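Local coordinates for protein PHOX (Pseudomonas fluorescens, PDB 4A9V) that hydrolyses phosphate monoesters as a beta-propeller alkaline phosphatase, probably by means of its iron-calcium cofactor, at residues Q213-V218 with R294-Y299; A406-G409 with Q413-G416; N419-N424 with F449-N454. All coordinates share one frame; numbering follows the deposited sequence. Where two conformers were deposited one is given.

Contact 1: residues Q213-V218 with R294-Y299; sequences QKRYGV and RGEFIY
A side-on, two-pronged salt bridge between Arg215 and Glu296 ties the last turn of helix 211-216 to the start of propeller strand 296-303. Arg215 NE donates to Glu296 OE2 over 2.8 Å in a nearly straight bond, on the syn lone pair of that oxygen, while Arg215 NH2 reaches Glu296 OE1 at 2.9 Å. The guanidinium and carboxylate planes are only 22° apart, so the two flat groups meet edge to edge. Arg215 starts with CG anti to the backbone N (chi1 172°) and bends at chi2, which brings NE and NH2 up to the carboxylate. The two side chains together span the 10.3 Å between Arg215 CA and Glu296 CA. Next to the bridge, Phe297 CE2 lies at the guanidinium edge, 3.5 Å from Arg215 NH2. The helix stops here in a Schellman motif, with Gly217 at positive phi. The Glu296 side chain is about 11 Å from the mu-oxo-diiron, which leaves the bridge outside the metal site itself. Arg215 NH1 bonds to Ser376 OG of helix 371-377, whose Ala375 and Ser376 also pack on Phe297; Val326 of the adjacent strand 322-329 touches the same ring.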
ATOM      1  N   GLN A 213      20.873   1.844  -9.785  1.00 10.08           N
ATOM      2  CA  GLN A 213      20.860   1.761  -8.338  1.00 10.70           C
ATOM      3  C   GLN A 213      20.566   3.115  -7.699  1.00  9.24           C
ATOM      4  O   GLN A 213      19.729   3.221  -6.805  1.00 10.65           O
ATOM      5  CB  GLN A 213      22.184   1.190  -7.840  1.00  9.85           C
ATOM      6  CG  GLN A 213      22.385  -0.261  -8.241  1.00 10.72           C
ATOM      7  CD  GLN A 213      23.800  -0.754  -8.038  1.00 11.73           C
ATOM      8  OE1 GLN A 213      24.756   0.025  -8.030  1.00 12.50           O
ATOM      9  NE2 GLN A 213      23.952  -2.066  -7.969  1.00 13.64           N
ATOM     10  N   LYS A 214      21.141   4.173  -8.255  1.00  9.13           N
ATOM     11  CA  LYS A 214      20.892   5.516  -7.753  1.00  9.68           C
ATOM     12  C   LYS A 214      19.444   5.951  -7.966  1.00  8.88           C
ATOM     13  O   LYS A 214      18.847   6.563  -7.086  1.00 10.02           O
ATOM     14  CB  LYS A 214      21.854   6.512  -8.401  1.00 10.01           C
ATOM     15  CG  LYS A 214      23.267   6.386  -7.870  1.00 11.76           C
ATOM     16  CD  LYS A 214      24.196   7.420  -8.463  1.00 14.59           C
ATOM     17  CE  LYS A 214      25.557   7.336  -7.807  1.00 14.75           C
ATOM     18  NZ  LYS A 214      26.514   8.272  -8.438  1.00 20.45           N
ATOM     19  N   ARG A 215      18.861   5.600  -9.108  1.00  8.44           N
ATOM     20  CA  ARG A 215      17.488   6.005  -9.397  1.00  8.97           C
ATOM     21  C   ARG A 215      16.506   5.364  -8.413  1.00  8.57           C
ATOM     22  O   ARG A 215      15.445   5.927  -8.133  1.00  9.21           O
ATOM     23  CB  ARG A 215      17.119   5.661 -10.847  1.00  8.80           C
ATOM     24  CG  ARG A 215      15.656   5.876 -11.204  1.00  8.72           C
ATOM     25  CD  ARG A 215      15.201   7.327 -11.065  1.00  9.35           C
ATOM     26  NE  ARG A 215      13.800   7.506 -11.453  1.00  8.76           N
ATOM     27  CZ  ARG A 215      13.378   7.610 -12.710  1.00  8.80           C
ATOM     28  NH1 ARG A 215      14.257   7.656 -13.702  1.00  9.23           N
ATOM     29  NH2 ARG A 215      12.087   7.722 -12.971  1.00  9.69           N
ATOM     30  N   TYR A 216      16.842   4.181  -7.909  1.00  8.12           N
ATOM     31  CA  TYR A 216      15.992   3.506  -6.947  1.00  8.43           C
ATOM     32  C   TYR A 216      16.313   3.888  -5.503  1.00  8.59           C
ATOM     33  O   TYR A 216      15.549   3.560  -4.599  1.00 10.09           O
ATOM     34  CB  TYR A 216      16.041   1.992  -7.167  1.00  9.38           C
ATOM     35  CG  TYR A 216      15.192   1.536  -8.341  1.00  7.83           C
ATOM     36  CD1 TYR A 216      15.562   1.810  -9.651  1.00  8.35           C
ATOM     37  CD2 TYR A 216      13.980   0.902  -8.130  1.00  8.13           C
ATOM     38  CE1 TYR A 216      14.754   1.439 -10.714  1.00  8.23           C
ATOM     39  CE2 TYR A 216      13.166   0.527  -9.186  1.00  8.00           C
ATOM     40  CZ  TYR A 216      13.559   0.795 -10.479  1.00  7.97           C
ATOM     41  OH  TYR A 216      12.771   0.465 -11.557  1.00  7.70           O
ATOM     42  N   GLY A 217      17.377   4.658  -5.292  1.00  9.59           N
ATOM     43  CA  GLY A 217      17.562   5.370  -4.033  1.00 10.35           C
ATOM     44  C   GLY A 217      18.316   4.598  -2.961  1.00 10.43           C
ATOM     45  O   GLY A 217      18.267   4.963  -1.789  1.00 11.52           O
ATOM     46  N   VAL A 218      19.080   3.589  -3.355  1.00 10.12           N
ATOM     47  CA  VAL A 218      19.898   2.852  -2.391  1.00 10.04           C
ATOM     48  C   VAL A 218      21.034   3.723  -1.862  1.00 11.26           C
ATOM     49  O   VAL A 218      21.519   4.607  -2.565  1.00 12.84           O
ATOM     50  CB  VAL A 218      20.443   1.544  -3.007  1.00 11.21           C
ATOM     51  CG1 VAL A 218      21.467   1.834  -4.087  1.00 12.32           C
ATOM     52  CG2 VAL A 218      20.994   0.614  -1.942  1.00 12.96           C
ATOM     53  N   ARG A 294       8.459  10.902  -4.521  1.00  7.97           N
ATOM     54  CA  ARG A 294       8.251  12.221  -5.107  1.00  8.33           C
ATOM     55  C   ARG A 294       8.741  12.203  -6.548  1.00  7.84           C
ATOM     56  O   ARG A 294       9.891  11.869  -6.808  1.00  9.58           O
ATOM     57  CB  ARG A 294       9.002  13.296  -4.326  1.00  8.85           C
ATOM     58  CG  ARG A 294       8.447  13.556  -2.940  1.00 10.70           C
ATOM     59  CD  ARG A 294       9.244  14.641  -2.236  1.00 12.48           C
ATOM     60  NE  ARG A 294      10.330  14.087  -1.441  1.00 33.41           N
ATOM     61  CZ  ARG A 294      10.200  13.708  -0.177  0.50 35.42           C
ATOM     62  NH1 ARG A 294       9.038  13.870   0.446  1.00 55.43           N
ATOM     63  NH2 ARG A 294      11.158  12.994   0.392  1.00 33.24           N
ATOM     64  N   GLY A 295       7.881  12.597  -7.478  1.00  7.43           N
ATOM     65  CA  GLY A 295       8.266  12.708  -8.870  1.00  7.99           C
ATOM     66  C   GLY A 295       8.306  11.407  -9.657  1.00  7.83           C
ATOM     67  O   GLY A 295       8.802  11.401 -10.784  1.00  9.03           O
ATOM     68  N   GLU A 296       7.740  10.329  -9.109  1.00  7.34           N
ATOM     69  CA  GLU A 296       7.660   9.059  -9.839  1.00  7.28           C
ATOM     70  C   GLU A 296       6.248   8.856 -10.417  1.00  6.55           C
ATOM     71  O   GLU A 296       5.462   9.808 -10.507  1.00  7.25           O
ATOM     72  CB  GLU A 296       8.119   7.893  -8.958  1.00  6.96           C
ATOM     73  CG  GLU A 296       9.606   7.932  -8.625  1.00  8.11           C
ATOM     74  CD  GLU A 296      10.554   7.661  -9.789  1.00  8.51           C
ATOM     75  OE1 GLU A 296      10.134   7.283 -10.903  1.00  8.52           O
ATOM     76  OE2 GLU A 296      11.774   7.754  -9.549  1.00 12.74           O
ATOM     77  N   PHE A 297       5.990   7.673 -10.973  1.00  6.64           N
ATOM     78  CA  PHE A 297       4.948   7.510 -11.974  1.00  6.24           C
ATOM     79  C   PHE A 297       3.795   6.595 -11.541  1.00  6.45           C
ATOM     80  O   PHE A 297       3.855   5.894 -10.520  1.00  6.75           O
ATOM     81  CB  PHE A 297       5.550   6.979 -13.273  1.00  6.66           C
ATOM     82  CG  PHE A 297       6.760   7.746 -13.744  1.00  6.98           C
ATOM     83  CD1 PHE A 297       6.718   9.126 -13.856  1.00  7.24           C
ATOM     84  CD2 PHE A 297       7.924   7.085 -14.123  1.00  7.57           C
ATOM     85  CE1 PHE A 297       7.796   9.826 -14.364  1.00  8.63           C
ATOM     86  CE2 PHE A 297       9.023   7.791 -14.589  1.00  8.47           C
ATOM     87  CZ  PHE A 297       8.961   9.165 -14.693  1.00  8.58           C
ATOM     88  N   ILE A 298       2.748   6.604 -12.365  1.00  6.44           N
ATOM     89  CA  ILE A 298       1.612   5.687 -12.269  1.00  6.27           C
ATOM     90  C   ILE A 298       1.647   4.729 -13.459  1.00  7.36           C
ATOM     91  O   ILE A 298       1.847   5.144 -14.600  1.00  7.05           O
ATOM     92  CB  ILE A 298       0.285   6.474 -12.258  1.00  6.61           C
ATOM     93  CG1 ILE A 298       0.205   7.351 -11.005  1.00  6.99           C
ATOM     94  CG2 ILE A 298      -0.906   5.525 -12.337  1.00  8.50           C
ATOM     95  CD1 ILE A 298      -0.886   8.398 -11.048  1.00  7.46           C
ATOM     96  N   TYR A 299       1.439   3.448 -13.166  1.00  6.88           N
ATOM     97  CA  TYR A 299       1.589   2.353 -14.125  1.00  7.14           C
ATOM     98  C   TYR A 299       0.284   1.558 -14.273  1.00  6.23           C
ATOM     99  O   TYR A 299      -0.618   1.632 -13.435  1.00  6.62           O
ATOM    100  CB  TYR A 299       2.712   1.400 -13.691  1.00  6.47           C
ATOM    101  CG  TYR A 299       4.082   2.033 -13.614  1.00  6.71           C
ATOM    102  CD1 TYR A 299       4.461   2.796 -12.512  1.00  6.54           C
ATOM    103  CD2 TYR A 299       5.037   1.792 -14.595  1.00  6.77           C
ATOM    104  CE1 TYR A 299       5.729   3.346 -12.424  1.00  6.84           C
ATOM    105  CE2 TYR A 299       6.315   2.312 -14.496  1.00  7.88           C
ATOM    106  CZ  TYR A 299       6.653   3.092 -13.419  1.00  7.34           C
ATOM    107  OH  TYR A 299       7.934   3.591 -13.356  1.00  7.70           O
TER

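Contact 2: residues A406-G409 with Q413-G416; sequences AKRG and QPVG
Arg408 NH1 and Gly409 N take the carbonyl oxygens of two successive residues, Pro414 and Gln413. The backbone bond from Gly409 N to Gln413 O is short, 2.7 Å. The side-chain bond from Arg408 NH1 to Pro414 O measures 2.8 Å. It is bent, 138° at the hydrogen. The nitrogen also stands 43° above the carbonyl plane. Bends at chi2 and chi3 curl the Arg408 chain, bringing Arg408 CD to 3.3 Å from Gln413 O and laying one guanidinium face under Gln413 CB, which sits 3.8 Å above the plane and off toward the rim. On the aliphatic part of the same chain, Arg408 CG meets Val415 CG2 at 4.1 Å, and this methyl also touches Gly409 CA. These contacts draw together two irregular parts of the long loop that joins strands 398-402 and 428-434 of the propeller. Gly409 has a positive phi, where a side chain would collide with the preceding carbonyl oxygen. Further out, Arg408 NE forms a salt bridge with Asp384 OD1 and NH2 bonds to Arg382 O, so three nitrogens fix the rotation of the buried guanidinium. Replacing Arg408 by an alanine would probably leave Asp384 without its charge mate and Pro414 O and Arg382 O without these donors, setting 413-416 free to move against 406-409. Gln413 is steadied at its far end by Asn405, whose ND2 bonds to OE1, while Gln413 NE2 rests 3.9 Å from Lys407 CB.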
ATOM      1  N   ALA A 406       6.659  17.907  -1.372  1.00  9.35           N
ATOM      2  CA  ALA A 406       7.313  19.132  -0.955  1.00 11.54           C
ATOM      3  C   ALA A 406       8.251  19.680  -2.037  1.00 10.74           C
ATOM      4  O   ALA A 406       8.624  20.854  -1.991  1.00 13.08           O
ATOM      5  CB  ALA A 406       8.079  18.883   0.335  1.00 16.49           C
ATOM      6  N   LYS A 407       8.643  18.831  -2.987  1.00 10.35           N
ATOM      7  CA  LYS A 407       9.584  19.266  -4.013  0.50 10.24           C
ATOM      8  C   LYS A 407       8.914  19.696  -5.315  1.00  9.60           C
ATOM      9  O   LYS A 407       9.587  20.131  -6.242  1.00 11.75           O
ATOM     10  CB  LYS A 407      10.610  18.170  -4.306  0.50 10.34           C
ATOM     11  CG  LYS A 407      11.517  17.808  -3.140  0.50 11.00           C
ATOM     12  CD  LYS A 407      12.360  16.590  -3.490  0.50 19.23           C
ATOM     13  CE  LYS A 407      13.576  16.452  -2.589  0.50 18.17           C
ATOM     14  NZ  LYS A 407      14.598  15.549  -3.190  0.50 25.85           N
ATOM     15  N   ARG A 408       7.588  19.636  -5.382  1.00  9.54           N
ATOM     16  CA  ARG A 408       6.903  20.133  -6.571  1.00  8.70           C
ATOM     17  C   ARG A 408       7.260  21.602  -6.806  1.00  9.91           C
ATOM     18  O   ARG A 408       7.278  22.404  -5.873  1.00 10.01           O
ATOM     19  CB  ARG A 408       5.394  19.956  -6.438  1.00  8.33           C
ATOM     20  CG  ARG A 408       4.572  20.456  -7.624  1.00  8.45           C
ATOM     21  CD  ARG A 408       4.911  19.780  -8.945  1.00  8.92           C
ATOM     22  NE  ARG A 408       4.761  18.328  -8.876  1.00  8.23           N
ATOM     23  CZ  ARG A 408       4.944  17.503  -9.901  1.00  8.69           C
ATOM     24  NH1 ARG A 408       5.379  17.960 -11.066  1.00  9.63           N
ATOM     25  NH2 ARG A 408       4.743  16.202  -9.741  1.00  8.57           N
ATOM     26  N   GLY A 409       7.609  21.926  -8.046  1.00  9.95           N
ATOM     27  CA  GLY A 409       8.075  23.262  -8.383  1.00 11.01           C
ATOM     28  C   GLY A 409       9.576  23.356  -8.582  1.00 11.97           C
ATOM     29  O   GLY A 409      10.060  24.297  -9.201  1.00 13.61           O
ATOM     30  N   GLN A 413      10.363  19.177 -11.841  1.00 11.89           N
ATOM     31  CA  GLN A 413       9.025  18.844 -11.344  1.00 10.43           C
ATOM     32  C   GLN A 413       8.124  20.070 -11.453  1.00 10.13           C
ATOM     33  O   GLN A 413       7.728  20.667 -10.452  1.00 10.37           O
ATOM     34  CB  GLN A 413       9.086  18.344  -9.898  1.00 11.28           C
ATOM     35  CG  GLN A 413       9.903  17.074  -9.745  1.00 13.41           C
ATOM     36  CD  GLN A 413       9.708  16.397  -8.403  1.00 11.45           C
ATOM     37  OE1 GLN A 413       8.598  16.004  -8.053  1.00 12.63           O
ATOM     38  NE2 GLN A 413      10.799  16.192  -7.684  1.00 16.28           N
ATOM     39  N   PRO A 414       7.767  20.434 -12.685  1.00 11.39           N
ATOM     40  CA  PRO A 414       6.989  21.643 -12.896  1.00 12.50           C
ATOM     41  C   PRO A 414       5.586  21.532 -12.306  1.00 10.25           C
ATOM     42  O   PRO A 414       4.967  20.473 -12.344  1.00 10.97           O
ATOM     43  CB  PRO A 414       6.927  21.771 -14.423  1.00 15.03           C
ATOM     44  CG  PRO A 414       7.177  20.394 -14.934  1.00 16.56           C
ATOM     45  CD  PRO A 414       8.110  19.759 -13.948  1.00 15.98           C
ATOM     46  N   VAL A 415       5.040  22.672 -11.914  1.00 10.87           N
ATOM     47  CA  VAL A 415       3.668  22.760 -11.459  1.00 10.01           C
ATOM     48  C   VAL A 415       2.751  22.728 -12.670  1.00 12.05           C
ATOM     49  O   VAL A 415       2.970  23.449 -13.646  1.00 14.97           O
ATOM     50  CB  VAL A 415       3.449  24.075 -10.693  1.00 11.73           C
ATOM     51  CG1 VAL A 415       1.988  24.248 -10.326  1.00 14.32           C
ATOM     52  CG2 VAL A 415       4.333  24.129  -9.457  1.00 14.39           C
ATOM     53  N   GLY A 416       1.732  21.884 -12.615  1.00 10.45           N
ATOM     54  CA  GLY A 416       0.704  21.873 -13.637  1.00 11.82           C
ATOM     55  C   GLY A 416      -0.172  20.641 -13.574  1.00  9.52           C
ATOM     56  O   GLY A 416       0.169  19.649 -12.928  1.00 10.03           O
TER

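Contact 3: residues N419-N424 with F449-N454; sequences NPREKN and FVVAGN
This buried contact is an end-on, two-nitrogen grip by an arginine on one backbone carbonyl: Arg421, in the loop between propeller strands 398-402 and 428-434, holds Ala452 O just beyond the end of strand 443-451. Arg421 NH1 is 2.8 Å and Arg421 NH2 is 2.9 Å from Ala452 O, and the oxygen lies near the guanidinium plane. Sharing one acceptor bends both bonds, to 142° at the NH1 hydrogen and 136° at the NH2 hydrogen. Two donors on the same oxygen probably make up for that bending and satisfy a buried backbone carbonyl. With chi1 at -65°, CG of Arg421 stands anti to the carbonyl carbon, and a later bend at chi3 turns the guanidinium toward the strand end. Arg421 and Val451 run past each other in opposite senses. Gly453 CA comes up at the guanidinium edge, 4.3 Å from Arg421 NH1. A further bond, from Arg421 NH1 to Pro462 O, ties the guanidinium to a second backbone carbonyl and limits its freedom to turn. The receiving segment is itself held by the neighbouring strand and the loops around it: Val450 pairs through its backbone with Ile429 of strand 428-434, Ala452 with Gly427, and Val451 N bonds to Ser466 OG. At the beginning of this segment Phe449 and Val450 both face Ile429, a classic beta bulge. Val451 CG1 sits over the centre of the Arg421 guanidinium, 3.3 Å from Arg421 CZ.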
ATOM      1  N   ASN A 419      -0.853  18.041 -10.693  1.00  7.43           N
ATOM      2  CA  ASN A 419       0.070  18.429  -9.620  1.00  8.06           C
ATOM      3  C   ASN A 419       0.145  19.968  -9.545  1.00  8.07           C
ATOM      4  O   ASN A 419       1.125  20.575  -9.983  1.00  8.61           O
ATOM      5  CB  ASN A 419       1.457  17.813  -9.850  1.00  7.90           C
ATOM      6  CG  ASN A 419       1.398  16.304 -10.061  1.00  7.58           C
ATOM      7  OD1 ASN A 419       1.207  15.539  -9.117  1.00  8.33           O
ATOM      8  ND2 ASN A 419       1.603  15.869 -11.302  1.00  9.24           N
ATOM      9  N   PRO A 420      -0.927  20.607  -9.040  1.00  8.12           N
ATOM     10  CA  PRO A 420      -1.158  22.032  -9.310  1.00  8.96           C
ATOM     11  C   PRO A 420      -0.494  23.022  -8.341  1.00  8.68           C
ATOM     12  O   PRO A 420      -0.683  24.228  -8.501  1.00  9.55           O
ATOM     13  CB  PRO A 420      -2.673  22.151  -9.203  1.00  9.60           C
ATOM     14  CG  PRO A 420      -3.041  21.113  -8.195  1.00  8.92           C
ATOM     15  CD  PRO A 420      -2.148  19.948  -8.545  1.00  7.96           C
ATOM     16  N   ARG A 421       0.231  22.533  -7.336  1.00  8.21           N
ATOM     17  CA  ARG A 421       0.807  23.409  -6.307  1.00  8.97           C
ATOM     18  C   ARG A 421       2.273  23.092  -6.062  1.00  7.89           C
ATOM     19  O   ARG A 421       2.629  21.955  -5.745  1.00  8.83           O
ATOM     20  CB  ARG A 421       0.046  23.272  -4.982  1.00  8.83           C
ATOM     21  CG  ARG A 421      -1.395  23.742  -5.048  1.00  8.73           C
ATOM     22  CD  ARG A 421      -2.137  23.564  -3.731  1.00  8.94           C
ATOM     23  NE  ARG A 421      -2.203  22.158  -3.347  1.00  8.72           N
ATOM     24  CZ  ARG A 421      -2.884  21.698  -2.307  1.00  8.34           C
ATOM     25  NH1 ARG A 421      -3.596  22.524  -1.557  1.00  9.02           N
ATOM     26  NH2 ARG A 421      -2.868  20.405  -2.030  1.00  8.38           N
ATOM     27  N   GLU A 422       3.099  24.130  -6.027  1.00  8.66           N
ATOM     28  CA  GLU A 422       4.466  23.985  -5.546  1.00  9.60           C
ATOM     29  C   GLU A 422       4.453  23.604  -4.070  1.00  9.06           C
ATOM     30  O   GLU A 422       3.522  23.939  -3.340  1.00 10.34           O
ATOM     31  CB  GLU A 422       5.235  25.295  -5.721  1.00 11.39           C
ATOM     32  CG  GLU A 422       4.762  26.380  -4.767  1.00 14.68           C
ATOM     33  CD  GLU A 422       5.632  27.620  -4.752  1.00 17.38           C
ATOM     34  OE1 GLU A 422       6.629  27.677  -5.503  1.00 23.85           O
ATOM     35  OE2 GLU A 422       5.250  28.579  -4.047  1.00 25.62           O
ATOM     36  N   LYS A 423       5.515  22.947  -3.618  1.00  9.39           N
ATOM     37  CA  LYS A 423       5.746  22.768  -2.186  1.00 10.07           C
ATOM     38  C   LYS A 423       4.473  22.212  -1.529  1.00  9.54           C
ATOM     39  O   LYS A 423       3.943  22.760  -0.563  1.00 10.53           O
ATOM     40  CB  LYS A 423       6.193  24.081  -1.540  1.00 11.16           C
ATOM     41  CG  LYS A 423       7.493  24.607  -2.120  1.00 13.43           C
ATOM     42  CD  LYS A 423       7.877  25.966  -1.555  1.00 18.73           C
ATOM     43  CE  LYS A 423       9.109  26.526  -2.253  1.00 29.81           C
ATOM     44  NZ  LYS A 423       9.446  27.906  -1.804  1.00 62.75           N
ATOM     45  N   ASN A 424       3.990  21.108  -2.080  1.00  8.51           N
ATOM     46  CA  ASN A 424       2.681  20.570  -1.766  1.00  8.62           C
ATOM     47  C   ASN A 424       2.739  19.732  -0.488  1.00  8.15           C
ATOM     48  O   ASN A 424       3.329  18.653  -0.466  1.00  9.98           O
ATOM     49  CB  ASN A 424       2.245  19.711  -2.953  1.00  8.27           C
ATOM     50  CG  ASN A 424       0.955  18.959  -2.706  1.00  7.74           C
ATOM     51  OD1 ASN A 424       0.144  19.336  -1.856  1.00  8.68           O
ATOM     52  ND2 ASN A 424       0.717  17.930  -3.520  1.00  7.65           N
ATOM     53  N   PHE A 449     -10.406  15.060  -8.046  1.00  6.94           N
ATOM     54  CA  PHE A 449     -11.594  14.850  -7.230  1.00  7.25           C
ATOM     55  C   PHE A 449     -11.572  15.695  -5.955  1.00  7.08           C
ATOM     56  O   PHE A 449     -12.603  16.209  -5.537  1.00  7.17           O
ATOM     57  CB  PHE A 449     -11.713  13.358  -6.881  1.00  7.86           C
ATOM     58  CG  PHE A 449     -12.866  13.039  -5.980  1.00  7.80           C
ATOM     59  CD1 PHE A 449     -14.166  13.151  -6.436  1.00  8.69           C
ATOM     60  CD2 PHE A 449     -12.660  12.718  -4.652  1.00  9.55           C
ATOM     61  CE1 PHE A 449     -15.238  12.962  -5.588  1.00 10.03           C
ATOM     62  CE2 PHE A 449     -13.729  12.465  -3.813  1.00 11.00           C
ATOM     63  CZ  PHE A 449     -15.023  12.621  -4.275  1.00 10.31           C
ATOM     64  N   VAL A 450     -10.403  15.847  -5.341  1.00  7.04           N
ATOM     65  CA  VAL A 450     -10.252  16.784  -4.237  1.00  7.49           C
ATOM     66  C   VAL A 450      -8.812  17.268  -4.207  1.00  6.99           C
ATOM     67  O   VAL A 450      -7.897  16.541  -4.590  1.00  7.26           O
ATOM     68  CB  VAL A 450     -10.669  16.155  -2.883  1.00  8.06           C
ATOM     69  CG1 VAL A 450      -9.712  15.062  -2.460  1.00  9.14           C
ATOM     70  CG2 VAL A 450     -10.778  17.229  -1.804  1.00  8.91           C
ATOM     71  N   VAL A 451      -8.624  18.519  -3.807  1.00  6.90           N
ATOM     72  CA  VAL A 451      -7.313  19.056  -3.489  1.00  7.00           C
ATOM     73  C   VAL A 451      -7.300  19.385  -2.002  1.00  7.48           C
ATOM     74  O   VAL A 451      -8.058  20.244  -1.553  1.00  7.98           O
ATOM     75  CB  VAL A 451      -6.996  20.315  -4.318  1.00  8.23           C
ATOM     76  CG1 VAL A 451      -5.579  20.782  -4.023  1.00  9.22           C
ATOM     77  CG2 VAL A 451      -7.177  20.039  -5.806  1.00  9.68           C
ATOM     78  N   ALA A 452      -6.587  18.586  -1.214  1.00  7.27           N
ATOM     79  CA  ALA A 452      -6.589  18.788   0.223  1.00  7.63           C
ATOM     80  C   ALA A 452      -5.945  20.123   0.565  1.00  7.50           C
ATOM     81  O   ALA A 452      -5.098  20.630  -0.168  1.00  8.05           O
ATOM     82  CB  ALA A 452      -5.871  17.643   0.921  1.00  7.57           C
ATOM     83  N   GLY A 453      -6.356  20.692   1.688  1.00  7.76           N
ATOM     84  CA  GLY A 453      -5.798  21.950   2.137  1.00  7.88           C
ATOM     85  C   GLY A 453      -6.318  22.323   3.504  1.00  8.63           C
ATOM     86  O   GLY A 453      -7.061  21.568   4.133  1.00  8.79           O
ATOM     87  N   ASN A 454      -5.917  23.501   3.962  1.00  8.51           N
ATOM     88  CA  ASN A 454      -6.346  23.997   5.256  1.00  8.87           C
ATOM     89  C   ASN A 454      -6.988  25.368   5.096  1.00  9.61           C
ATOM     90  O   ASN A 454      -6.299  26.385   5.092  1.00 10.28           O
ATOM     91  CB  ASN A 454      -5.167  24.090   6.228  1.00  9.40           C
ATOM     92  CG  ASN A 454      -5.618  24.333   7.655  1.00  9.75           C
ATOM     93  OD1 ASN A 454      -6.597  25.052   7.890  1.00 10.13           O
ATOM     94  ND2 ASN A 454      -4.955  23.688   8.607  1.00 10.26           N
TER

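How the contacts relate
The three contacts follow one another along the chain, and all lie around one continuous run of antiparallel propeller strands. Contact 1 reaches it through strand 296-303, contact 3 through strand 443-451, and contact 2 sits in the loop between strands 398-402 and 428-434, which also supplies 419-424. Contacts 2 and 3 are neighbours, their centres 11 Å apart, joined by a probable hydrogen bond from Lys423 N to Arg408 O. Contact 1 is 16 Å from contact 2 between centres, and Gly295 CA packs on Gln413 OE1. Contacts 1 and 3, with centres 21 Å apart, do not touch. The loop that holds contact 2 thus meets both other contacts, by packing at one and a probable hydrogen bond at the other.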